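Local atomic coordinates of hypothetical protein (Chromobacterium violaceum, PDB entry 2O3I), a protein that is of unknown function but belongs to the S-Me-THD-like (DUF917) family, and may be related to S-methyl thiohydantoin desulfurases. Residues Val52-Ala57 against Ala127-Asp132; Asp61-Ala66 against Gly205-Met210; Tyr103-Glu108 against Leu144-Ala149; Ala137-Pro142 against Glu300-Trp305. The protein carries 2 engineered substitutions. All blocks are in the same frame, centred on the assembly; numbering follows the deposited sequence.

How the interactions relate
Interactions 1, 2 and 3 all reach one mixed sheet, in which strand 101-105 lies between strands 127-129 and 61-69. Interaction 3 therefore touches both of the others. Ala127 O is 3.0 Å from Val104 N, and Asp61 O is 3.0 Å from Tyr103 N. The centres of interactions 2 and 3 are about 8 Å apart, and Trp209 stacks on Tyr146 between them. Interaction 4 lies on the opposite side of the chain's centre from interaction 1, their centres about 25 Å apart. It meets interaction 3 where Glu108 OE1 is 2.8 Å from Val138 N. It touches interaction 2 where Trp209 CH2 is 3.8 Å from Leu141 O. Interactions 2 and 4 each join the N-terminal and C-terminal family regions.

Interaction 1 of 4, residues Val52-Ala57 against Ala127-Asp132; sequences VDVDEA and AVVDAD
Val52 lays both of its methyls against Ala127. CG1 is 4.0 Å from Ala127 CB, and CG2 is almost as near. Two residues on, Val54 crosses Val129 obliquely. Val54 CG2 packs on Val129 CG1 at 3.8 Å and also meets Ala131 CB at 4.1 Å. Val129 CG1 can take part because it is anti to its own backbone N (chi1 178°). The methyl of Ala57 approaches the other branch, Val129 CG2.

The backbone bonds run alongside this packing. Val52 forms a parallel bridge with Val129 and bonds to the residues before and after it. Val52 N donates to Val128 O at 3.0 Å, and Asp130 N donates to Val52 O at 2.8 Å. Beyond the bridge the chains part, and a water takes over, accepting from Val54 N and donating to Asp130 O. Asp130 is the centre of an inverse gamma turn.

Asp53 and Asp130 lie side by side and point the same way, with OD2 to OD2 at 4.1 Å and carboxylate planes 43° apart. Ser227 bonds Asp130 OD2. No salt bridge joins the segments. Backbone bonds and valine packing hold them, and the two carboxylates probably work slightly against that grip.

Interaction 2 of 4, residues Asp61-Ala66 against Gly205-Met210; sequences DCVMVA and GLAMWM
Met64 and Met208 face each other as an antiparallel hydrogen-bonded pair, and Ala66 and Leu206 form the next such pair. The backbone bonds come first. Met64 N donates to Met208 O at 3.0 Å, and Met208 N returns a longer bond to Met64 O at 3.2 Å. Ala66 N bonds to Leu206 O, and Leu206 N to Ala66 O at 2.8 Å. Val65 and Ala207 between them are a non-hydrogen-bonded pair. Here CA-H...O contacts fill in, such as Val65 CA to Leu206 O at 3.2 Å.

Apolar contacts fall on both faces. Met64, Met208 and Met210 are all selenomethionines. On the Met64 face, the chain of Met64 is bent at chi2 (-81°) and again at chi3. Its methyl CE touches Met208 CG at 3.5 Å and Leu206 CD2 at 3.8 Å, and it also meets CZ3 and CE3 of Trp209. Met64 and Met208 run side by side, pointing the same way. Val63 similarly lies alongside Met210, with CG1 and CG2 both 3.7 Å from Met210 CG.

Met208 CE sits over the centre of one face of the Trp209 ring, 3.6 Å above the plane, a CH-pi contact within the segment. Tyr146 also stacks with this ring.

Helix 81-96 packs on the side of Val63, Val65 and Ala207. The axes of the two short strand segments make 148°. This is twisted antiparallel pairing inside a mixed sheet: strand 203-211 runs antiparallel to strand 61-69, which is itself parallel to strand 101-105 on its other side.

Interaction 3 of 4, residues Tyr103-Glu108 against Leu144-Ala149; sequences YVVAPE and LTYAAA
Tyr146, at the start of helix 145-148, reaches Val105 and Ala106 at the end of strand 101-105. That strand, helix 111-124 and the parallel strand 127-129 form a beta-alpha-beta crossover, and the contact lies at the C-terminal end of its first strand.

The tight part surrounds the phenol oxygen. Tyr146 OH donates to Ala106 O at 2.8 Å, tilted 32° from the carbonyl plane. Val105 meets the tyrosine tip to tip, its CG2 3.4 Å and its CG1 3.5 Å from OH. Ala106 O and Pro107 O both lie at the ring edge, close to the ring plane. The hydrogen bond holds the hydroxyl in place, and the edge contacts should limit how far the ring can turn.

The contact is looser toward Glu108, which is partly exposed. Its CB is 4.2 Å from Leu144 CD2, and its OE1 turns elsewhere to accept from Val138 N.

Leu144 completes the contact at the N-cap position. Its CD1 rests on Pro107 CB at 4.0 Å. Both leucine methyls also approach Pro107 O, with CD2 at 3.4 Å.

Interaction 4 of 4, residues Ala137-Pro142 against Glu300-Trp305; sequences AVPSLP and ESLLAW
Glu300 stands just before a classic beta bulge, in which Leu302 and Leu303 both face Leu296 of the neighbouring antiparallel strand. From there it meets the loop of Ala137, Val138 and Pro139. No hydrogen bond crosses between the segments.

The glutamate chain bends at chi2 (65°), which brings CD back toward the loop. Its CG lies against Ala137, 3.1 Å from Ala137 O and 3.5 Å from Ala137 CB. The carboxylate then reaches the peptide between Val138 and Pro139. Glu300 OE1 lies 3.2 Å from Pro139 N. Glu300 OE1 is also 3.3 Å from Val138 O. The proline nitrogen has no hydrogen to share, and the carbonyl is another acceptor. OE2 accepts from Gly25 N. This outside bond probably helps to fix the carboxylate, and the loop packs against it.

Past the glutamate, the Pro139 ring crosses Leu302 at an angle, with CD 4.2 Å from Leu302 CD2.

The loop lies among several elements. Helix 367-379 touches it through Phe373 on Val138 and Glu376 on Pro139. Helix 183-194 meets Ser140, Leu141 and Pro142. Strand 301-306 pairs with strands 292-297 and 314-315 in the antiparallel sheet.

Interaction 1 of 4, residues Val52-Ala57 against Ala127-Asp132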
loop_
_atom_site.group_PDB
_atom_site.type_symbol
_atom_site.label_atom_id
_atom_site.label_comp_id
_atom_site.label_asym_id
_atom_site.label_seq_id
_atom_site.Cartn_x
_atom_site.Cartn_y
_atom_site.Cartn_z
ATOM N N VAL A 52 20.801 20.544 16.927
ATOM C CA VAL A 52 22.141 20.021 17.189
ATOM C C VAL A 52 22.881 19.598 15.916
ATOM O O VAL A 52 22.258 19.290 14.892
ATOM C CB VAL A 52 22.073 18.793 18.139
ATOM C CG1 VAL A 52 21.420 19.184 19.461
ATOM C CG2 VAL A 52 21.281 17.670 17.485
ATOM N N ASP A 53 24.211 19.593 15.978
ATOM C CA ASP A 53 25.009 19.169 14.835
ATOM C C ASP A 53 25.083 17.651 14.871
ATOM O O ASP A 53 24.869 17.033 15.915
ATOM C CB ASP A 53 26.416 19.760 14.888
ATOM C CG ASP A 53 26.414 21.277 14.786
ATOM O OD1 ASP A 53 26.525 21.942 15.842
ATOM O OD2 ASP A 53 26.287 21.802 13.651
ATOM N N VAL A 54 25.373 17.052 13.724
ATOM C CA VAL A 54 25.453 15.606 13.628
ATOM C C VAL A 54 26.329 14.983 14.716
ATOM O O VAL A 54 25.939 13.990 15.328
ATOM C CB VAL A 54 25.973 15.174 12.233
ATOM C CG1 VAL A 54 26.095 13.658 12.161
ATOM C CG2 VAL A 54 25.030 15.686 11.142
ATOM N N ASP A 55 27.499 15.570 14.965
ATOM C CA ASP A 55 28.424 15.038 15.973
ATOM C C ASP A 55 27.952 15.230 17.414
ATOM O O ASP A 55 28.575 14.723 18.351
ATOM C CB ASP A 55 29.820 15.663 15.814
ATOM C CG ASP A 55 30.479 15.316 14.483
ATOM O OD1 ASP A 55 30.478 14.127 14.097
ATOM O OD2 ASP A 55 31.013 16.236 13.825
ATOM N N GLU A 56 26.858 15.963 17.594
ATOM C CA GLU A 56 26.308 16.197 18.924
ATOM C C GLU A 56 25.129 15.265 19.184
ATOM O O GLU A 56 24.769 15.009 20.335
ATOM C CB GLU A 56 25.849 17.650 19.063
ATOM C CG GLU A 56 26.969 18.657 18.918
ATOM C CD GLU A 56 26.491 20.087 19.050
ATOM O OE1 GLU A 56 25.576 20.484 18.294
ATOM O OE2 GLU A 56 27.037 20.818 19.904
ATOM N N ALA A 57 24.532 14.767 18.107
ATOM C CA ALA A 57 23.388 13.870 18.204
ATOM C C ALA A 57 23.848 12.491 18.666
ATOM O O ALA A 57 23.863 11.540 17.889
ATOM C CB ALA A 57 22.695 13.772 16.857
ATOM N N ALA A 127 15.442 16.882 19.607
ATOM C CA ALA A 127 16.303 17.872 18.986
ATOM C C ALA A 127 16.342 17.576 17.486
ATOM O O ALA A 127 16.355 16.414 17.071
ATOM C CB ALA A 127 17.711 17.809 19.582
ATOM N N VAL A 128 16.333 18.630 16.680
ATOM C CA VAL A 128 16.382 18.485 15.229
ATOM C C VAL A 128 17.845 18.584 14.807
ATOM O O VAL A 128 18.591 19.414 15.324
ATOM C CB VAL A 128 15.546 19.590 14.537
ATOM C CG1 VAL A 128 15.983 20.954 15.038
ATOM C CG2 VAL A 128 15.701 19.500 13.021
ATOM N N VAL A 129 18.261 17.722 13.886
ATOM C CA VAL A 129 19.644 17.727 13.425
ATOM C C VAL A 129 19.859 18.793 12.353
ATOM O O VAL A 129 19.024 18.959 11.471
ATOM C CB VAL A 129 20.024 16.340 12.874
ATOM C CG1 VAL A 129 21.454 16.350 12.344
ATOM C CG2 VAL A 129 19.864 15.299 13.976
ATOM N N ASP A 130 20.968 19.526 12.442
ATOM C CA ASP A 130 21.275 20.575 11.470
ATOM C C ASP A 130 21.844 19.879 10.255
ATOM O O ASP A 130 23.060 19.844 10.052
ATOM C CB ASP A 130 22.293 21.578 12.049
ATOM C CG ASP A 130 22.493 22.807 11.151
ATOM O OD1 ASP A 130 21.785 22.939 10.131
ATOM O OD2 ASP A 130 23.358 23.655 11.467
ATOM N N ALA A 131 20.944 19.317 9.451
ATOM C CA ALA A 131 21.313 18.577 8.257
ATOM C C ALA A 131 20.066 18.027 7.596
ATOM O O ALA A 131 18.961 18.192 8.107
ATOM C CB ALA A 131 22.228 17.413 8.636
ATOM N N ASP A 132 20.258 17.377 6.446
ATOM C CA ASP A 132 19.188 16.716 5.719
ATOM C C ASP A 132 19.800 15.822 4.643
ATOM O O ASP A 132 21.015 15.835 4.431
ATOM C CB ASP A 132 18.188 17.712 5.113
ATOM C CG ASP A 132 18.763 18.500 3.968
ATOM O OD1 ASP A 132 19.111 19.673 4.190
ATOM O OD2 ASP A 132 18.864 17.947 2.845
HETATM O O HOH W 1 25.388 19.153 11.527
#

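Interaction 2 of 4, residues Asp61-Ala66 against Gly205-Met210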
loop_
_atom_site.group_PDB
_atom_site.type_symbol
_atom_site.label_atom_id
_atom_site.label_comp_id
_atom_site.label_asym_id
_atom_site.label_seq_id
_atom_site.Cartn_x
_atom_site.Cartn_y
_atom_site.Cartn_z
ATOM N N ASP A 61 18.648 7.810 19.561
ATOM C CA ASP A 61 18.419 7.554 18.156
ATOM C C ASP A 61 17.675 8.674 17.419
ATOM O O ASP A 61 16.993 9.505 18.026
ATOM C CB ASP A 61 17.689 6.215 18.006
ATOM C CG ASP A 61 18.565 5.027 18.405
ATOM O OD1 ASP A 61 18.043 3.898 18.513
ATOM O OD2 ASP A 61 19.783 5.214 18.603
ATOM N N CYS A 62 17.821 8.678 16.099
ATOM C CA CYS A 62 17.209 9.682 15.247
ATOM C C CYS A 62 16.280 9.046 14.210
ATOM O O CYS A 62 16.418 7.864 13.876
ATOM C CB CYS A 62 18.316 10.472 14.536
ATOM S SG CYS A 62 17.759 11.859 13.549
ATOM N N VAL A 63 15.324 9.828 13.719
ATOM C CA VAL A 63 14.398 9.358 12.692
ATOM C C VAL A 63 14.067 10.516 11.761
ATOM O O VAL A 63 13.999 11.673 12.189
ATOM C CB VAL A 63 13.058 8.860 13.282
ATOM C CG1 VAL A 63 12.299 8.069 12.226
ATOM C CG2 VAL A 63 13.305 8.010 14.512
HETATM N N MSE A 64 13.864 10.201 10.489
HETATM C CA MSE A 64 13.506 11.201 9.497
HETATM C C MSE A 64 12.005 11.410 9.649
HETATM O O MSE A 64 11.263 10.438 9.814
HETATM C CB MSE A 64 13.826 10.687 8.091
HETATM C CG MSE A 64 13.441 11.630 6.954
HETATM SE SE MSE A 64 11.555 11.572 6.461
HETATM C CE MSE A 64 11.726 10.456 4.865
ATOM N N VAL A 65 11.555 12.663 9.628
ATOM C CA VAL A 65 10.124 12.925 9.743
ATOM C C VAL A 65 9.701 13.972 8.730
ATOM O O VAL A 65 10.470 14.875 8.413
ATOM C CB VAL A 65 9.720 13.392 11.178
ATOM C CG1 VAL A 65 10.295 14.778 11.492
ATOM C CG2 VAL A 65 8.214 13.407 11.295
ATOM N N ALA A 66 8.484 13.848 8.209
ATOM C CA ALA A 66 7.993 14.802 7.222
ATOM C C ALA A 66 6.521 14.630 6.872
ATOM O O ALA A 66 5.811 13.793 7.437
ATOM C CB ALA A 66 8.826 14.696 5.943
ATOM N N GLY A 205 1.557 12.157 7.664
ATOM C CA GLY A 205 2.869 12.265 8.255
ATOM C C GLY A 205 3.675 11.017 7.963
ATOM O O GLY A 205 3.126 9.909 7.863
ATOM N N LEU A 206 4.984 11.189 7.812
ATOM C CA LEU A 206 5.867 10.059 7.550
ATOM C C LEU A 206 7.034 10.040 8.522
ATOM O O LEU A 206 7.598 11.081 8.862
ATOM C CB LEU A 206 6.407 10.118 6.117
ATOM C CG LEU A 206 7.591 9.207 5.769
ATOM C CD1 LEU A 206 7.176 7.740 5.849
ATOM C CD2 LEU A 206 8.089 9.550 4.373
ATOM N N ALA A 207 7.385 8.845 8.972
ATOM C CA ALA A 207 8.507 8.664 9.877
ATOM C C ALA A 207 9.196 7.376 9.444
ATOM O O ALA A 207 8.606 6.289 9.494
ATOM C CB ALA A 207 8.024 8.558 11.325
HETATM N N MSE A 208 10.442 7.504 8.998
HETATM C CA MSE A 208 11.202 6.346 8.546
HETATM C C MSE A 208 12.698 6.578 8.730
HETATM O O MSE A 208 13.121 7.643 9.190
HETATM C CB MSE A 208 10.883 6.046 7.068
HETATM C CG MSE A 208 11.246 7.161 6.087
HETATM SE SE MSE A 208 10.642 6.774 4.277
HETATM C CE MSE A 208 12.044 5.553 3.738
ATOM N N TRP A 209 13.491 5.569 8.381
ATOM C CA TRP A 209 14.940 5.653 8.501
ATOM C C TRP A 209 15.431 5.906 9.936
ATOM O O TRP A 209 16.271 6.777 10.189
ATOM C CB TRP A 209 15.485 6.726 7.541
ATOM C CG TRP A 209 15.595 6.249 6.101
ATOM C CD1 TRP A 209 16.032 5.024 5.677
ATOM C CD2 TRP A 209 15.340 7.011 4.914
ATOM N NE1 TRP A 209 16.069 4.976 4.308
ATOM C CE2 TRP A 209 15.651 6.181 3.809
ATOM C CE3 TRP A 209 14.882 8.315 4.675
ATOM C CZ2 TRP A 209 15.520 6.609 2.482
ATOM C CZ3 TRP A 209 14.750 8.745 3.352
ATOM C CH2 TRP A 209 15.069 7.892 2.273
HETATM N N MSE A 210 14.897 5.138 10.876
HETATM C CA MSE A 210 15.320 5.253 12.265
HETATM C C MSE A 210 16.817 4.932 12.297
HETATM O O MSE A 210 17.267 3.978 11.658
HETATM C CB MSE A 210 14.550 4.263 13.134
HETATM C CG MSE A 210 13.068 4.564 13.261
HETATM SE SE MSE A 210 12.160 3.232 14.346
HETATM C CE MSE A 210 11.672 2.009 12.923
#

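Interaction 3 of 4, residues Tyr103-Glu108 against Leu144-Ala149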
loop_
_atom_site.group_PDB
_atom_site.type_symbol
_atom_site.label_atom_id
_atom_site.label_comp_id
_atom_site.label_asym_id
_atom_site.label_seq_id
_atom_site.Cartn_x
_atom_site.Cartn_y
_atom_site.Cartn_z
ATOM N N TYR A 103 16.172 12.382 18.476
ATOM C CA TYR A 103 16.353 13.320 17.387
ATOM C C TYR A 103 15.459 13.073 16.182
ATOM O O TYR A 103 15.060 11.941 15.898
ATOM C CB TYR A 103 17.817 13.308 16.939
ATOM C CG TYR A 103 18.827 13.426 18.061
ATOM C CD1 TYR A 103 19.525 12.302 18.519
ATOM C CD2 TYR A 103 19.086 14.654 18.669
ATOM C CE1 TYR A 103 20.464 12.399 19.561
ATOM C CE2 TYR A 103 20.021 14.767 19.710
ATOM C CZ TYR A 103 20.706 13.632 20.152
ATOM O OH TYR A 103 21.619 13.730 21.187
ATOM N N VAL A 104 15.127 14.161 15.495
ATOM C CA VAL A 104 14.339 14.097 14.269
ATOM C C VAL A 104 15.192 14.809 13.236
ATOM O O VAL A 104 16.110 15.546 13.594
ATOM C CB VAL A 104 12.974 14.827 14.386
ATOM C CG1 VAL A 104 11.996 13.967 15.155
ATOM C CG2 VAL A 104 13.152 16.173 15.073
ATOM N N VAL A 105 14.914 14.583 11.959
ATOM C CA VAL A 105 15.691 15.233 10.918
ATOM C C VAL A 105 14.858 15.359 9.640
ATOM O O VAL A 105 14.129 14.435 9.267
ATOM C CB VAL A 105 17.026 14.449 10.653
ATOM C CG1 VAL A 105 16.720 13.031 10.192
ATOM C CG2 VAL A 105 17.891 15.188 9.631
ATOM N N ALA A 106 14.947 16.519 8.991
ATOM C CA ALA A 106 14.201 16.753 7.760
ATOM C C ALA A 106 14.755 15.833 6.685
ATOM O O ALA A 106 15.938 15.518 6.680
ATOM C CB ALA A 106 14.342 18.208 7.316
ATOM N N PRO A 107 13.903 15.387 5.760
ATOM C CA PRO A 107 14.422 14.504 4.718
ATOM C C PRO A 107 15.286 15.247 3.702
ATOM O O PRO A 107 16.264 14.704 3.186
ATOM C CB PRO A 107 13.151 13.939 4.089
ATOM C CG PRO A 107 12.175 15.077 4.229
ATOM C CD PRO A 107 12.444 15.567 5.637
ATOM N N GLU A 108 14.925 16.502 3.448
ATOM C CA GLU A 108 15.594 17.343 2.457
ATOM C C GLU A 108 15.479 18.825 2.822
ATOM O O GLU A 108 14.879 19.179 3.834
ATOM C CB GLU A 108 14.928 17.119 1.097
ATOM C CG GLU A 108 13.400 17.105 1.205
ATOM C CD GLU A 108 12.686 17.018 -0.130
ATOM O OE1 GLU A 108 13.133 16.248 -1.003
ATOM O OE2 GLU A 108 11.661 17.711 -0.302
ATOM N N LEU A 144 18.226 10.747 -1.745
ATOM C CA LEU A 144 18.632 11.236 -0.430
ATOM C C LEU A 144 19.772 10.368 0.085
ATOM O O LEU A 144 19.807 9.166 -0.180
ATOM C CB LEU A 144 17.461 11.187 0.554
ATOM C CG LEU A 144 16.260 12.058 0.186
ATOM C CD1 LEU A 144 15.192 11.933 1.256
ATOM C CD2 LEU A 144 16.708 13.510 0.044
ATOM N N THR A 145 20.701 10.968 0.824
ATOM C CA THR A 145 21.847 10.221 1.341
ATOM C C THR A 145 21.487 9.052 2.256
ATOM O O THR A 145 22.273 8.106 2.397
ATOM C CB THR A 145 22.837 11.159 2.059
ATOM O OG1 THR A 145 22.151 11.941 3.039
ATOM C CG2 THR A 145 23.488 12.086 1.053
ATOM N N TYR A 146 20.298 9.107 2.859
ATOM C CA TYR A 146 19.829 8.038 3.743
ATOM C C TYR A 146 19.813 6.729 2.957
ATOM O O TYR A 146 20.267 5.684 3.439
ATOM C CB TYR A 146 18.401 8.325 4.245
ATOM C CG TYR A 146 18.206 9.652 4.946
ATOM C CD1 TYR A 146 18.695 9.869 6.236
ATOM C CD2 TYR A 146 17.529 10.692 4.316
ATOM C CE1 TYR A 146 18.512 11.096 6.880
ATOM C CE2 TYR A 146 17.340 11.918 4.949
ATOM C CZ TYR A 146 17.833 12.117 6.228
ATOM O OH TYR A 146 17.666 13.343 6.838
ATOM N N ALA A 147 19.280 6.794 1.741
ATOM C CA ALA A 147 19.193 5.626 0.875
ATOM C C ALA A 147 20.571 5.138 0.403
ATOM O O ALA A 147 20.825 3.932 0.346
ATOM C CB ALA A 147 18.300 5.940 -0.327
ATOM N N ALA A 148 21.459 6.069 0.071
ATOM C CA ALA A 148 22.799 5.716 -0.390
ATOM C C ALA A 148 23.604 5.041 0.719
ATOM O O ALA A 148 24.340 4.076 0.471
ATOM C CB ALA A 148 23.532 6.965 -0.884
ATOM N N ALA A 149 23.465 5.561 1.935
ATOM C CA ALA A 149 24.165 5.016 3.089
ATOM C C ALA A 149 23.609 3.644 3.457
ATOM O O ALA A 149 24.171 2.945 4.291
ATOM C CB ALA A 149 24.035 5.960 4.276
#

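Interaction 4 of 4, residues Ala137-Pro142 against Glu300-Trp305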
loop_
_atom_site.group_PDB
_atom_site.type_symbol
_atom_site.label_atom_id
_atom_site.label_comp_id
_atom_site.label_asym_id
_atom_site.label_seq_id
_atom_site.Cartn_x
_atom_site.Cartn_y
_atom_site.Cartn_z
ATOM N N ALA A 137 15.917 19.697 -2.475
ATOM C CA ALA A 137 14.693 18.907 -2.453
ATOM C C ALA A 137 14.792 17.963 -3.643
ATOM O O ALA A 137 15.255 18.360 -4.714
ATOM C CB ALA A 137 13.472 19.795 -2.576
ATOM N N VAL A 138 14.380 16.715 -3.456
ATOM C CA VAL A 138 14.454 15.736 -4.534
ATOM C C VAL A 138 13.097 15.097 -4.794
ATOM O O VAL A 138 12.277 14.976 -3.888
ATOM C CB VAL A 138 15.492 14.619 -4.211
ATOM C CG1 VAL A 138 16.848 15.240 -3.885
ATOM C CG2 VAL A 138 14.999 13.757 -3.063
ATOM N N PRO A 139 12.849 14.671 -6.043
ATOM C CA PRO A 139 11.573 14.049 -6.395
ATOM C C PRO A 139 11.324 12.677 -5.786
ATOM O O PRO A 139 10.169 12.279 -5.639
ATOM C CB PRO A 139 11.625 14.001 -7.918
ATOM C CG PRO A 139 13.061 13.750 -8.177
ATOM C CD PRO A 139 13.734 14.727 -7.221
ATOM N N SER A 140 12.382 11.940 -5.450
ATOM C CA SER A 140 12.180 10.620 -4.860
ATOM C C SER A 140 13.275 10.185 -3.884
ATOM O O SER A 140 14.411 10.637 -3.963
ATOM C CB SER A 140 11.991 9.568 -5.959
ATOM O OG SER A 140 13.229 9.091 -6.426
ATOM N N LEU A 141 12.904 9.287 -2.973
ATOM C CA LEU A 141 13.772 8.792 -1.906
ATOM C C LEU A 141 15.194 8.309 -2.194
ATOM O O LEU A 141 16.087 8.528 -1.380
ATOM C CB LEU A 141 13.029 7.707 -1.120
ATOM C CG LEU A 141 11.689 8.111 -0.490
ATOM C CD1 LEU A 141 11.061 6.884 0.156
ATOM C CD2 LEU A 141 11.884 9.222 0.537
ATOM N N PRO A 142 15.432 7.629 -3.328
ATOM C CA PRO A 142 16.810 7.174 -3.580
ATOM C C PRO A 142 17.837 8.288 -3.820
ATOM O O PRO A 142 19.041 8.031 -3.901
ATOM C CB PRO A 142 16.659 6.250 -4.795
ATOM C CG PRO A 142 15.425 6.778 -5.488
ATOM C CD PRO A 142 14.501 7.074 -4.327
ATOM N N GLU A 300 10.181 19.412 -7.922
ATOM C CA GLU A 300 11.470 20.071 -7.900
ATOM C C GLU A 300 11.861 20.391 -9.332
ATOM O O GLU A 300 11.465 19.694 -10.261
ATOM C CB GLU A 300 12.534 19.143 -7.303
ATOM C CG GLU A 300 12.437 18.879 -5.803
ATOM C CD GLU A 300 11.181 18.134 -5.384
ATOM O OE1 GLU A 300 10.836 17.114 -6.022
ATOM O OE2 GLU A 300 10.545 18.566 -4.396
ATOM N N SER A 301 12.634 21.453 -9.511
ATOM C CA SER A 301 13.107 21.801 -10.836
ATOM C C SER A 301 14.284 20.863 -11.094
ATOM O O SER A 301 15.147 20.698 -10.235
ATOM C CB SER A 301 13.549 23.262 -10.869
ATOM O OG SER A 301 12.432 24.107 -10.660
ATOM N N LEU A 302 14.314 20.251 -12.271
ATOM C CA LEU A 302 15.361 19.296 -12.604
ATOM C C LEU A 302 16.226 19.671 -13.809
ATOM O O LEU A 302 17.381 19.257 -13.903
ATOM C CB LEU A 302 14.720 17.925 -12.828
ATOM C CG LEU A 302 13.946 17.396 -11.616
ATOM C CD1 LEU A 302 13.050 16.242 -12.034
ATOM C CD2 LEU A 302 14.927 16.960 -10.529
ATOM N N LEU A 303 15.663 20.441 -14.731
ATOM C CA LEU A 303 16.397 20.871 -15.908
ATOM C C LEU A 303 16.027 22.289 -16.324
ATOM O O LEU A 303 14.923 22.764 -16.050
ATOM C CB LEU A 303 16.124 19.943 -17.092
ATOM C CG LEU A 303 16.388 18.445 -16.970
ATOM C CD1 LEU A 303 15.185 17.754 -16.345
ATOM C CD2 LEU A 303 16.648 17.885 -18.361
ATOM N N ALA A 304 16.968 22.951 -16.988
ATOM C CA ALA A 304 16.775 24.301 -17.496
ATOM C C ALA A 304 17.253 24.281 -18.947
ATOM O O ALA A 304 18.411 23.956 -19.227
ATOM C CB ALA A 304 17.585 25.306 -16.676
ATOM N N TRP A 305 16.352 24.619 -19.865
ATOM C CA TRP A 305 16.672 24.616 -21.287
ATOM C C TRP A 305 16.605 25.976 -21.958
ATOM O O TRP A 305 15.645 26.725 -21.774
ATOM C CB TRP A 305 15.726 23.688 -22.059
ATOM C CG TRP A 305 16.005 22.218 -21.953
ATOM C CD1 TRP A 305 15.408 21.322 -21.108
ATOM C CD2 TRP A 305 16.923 21.465 -22.754
ATOM N NE1 TRP A 305 15.897 20.056 -21.338
ATOM C CE2 TRP A 305 16.828 20.116 -22.344
ATOM C CE3 TRP A 305 17.816 21.798 -23.784
ATOM C CZ2 TRP A 305 17.595 19.100 -22.926
ATOM C CZ3 TRP A 305 18.577 20.788 -24.362
ATOM C CH2 TRP A 305 18.460 19.455 -23.932
#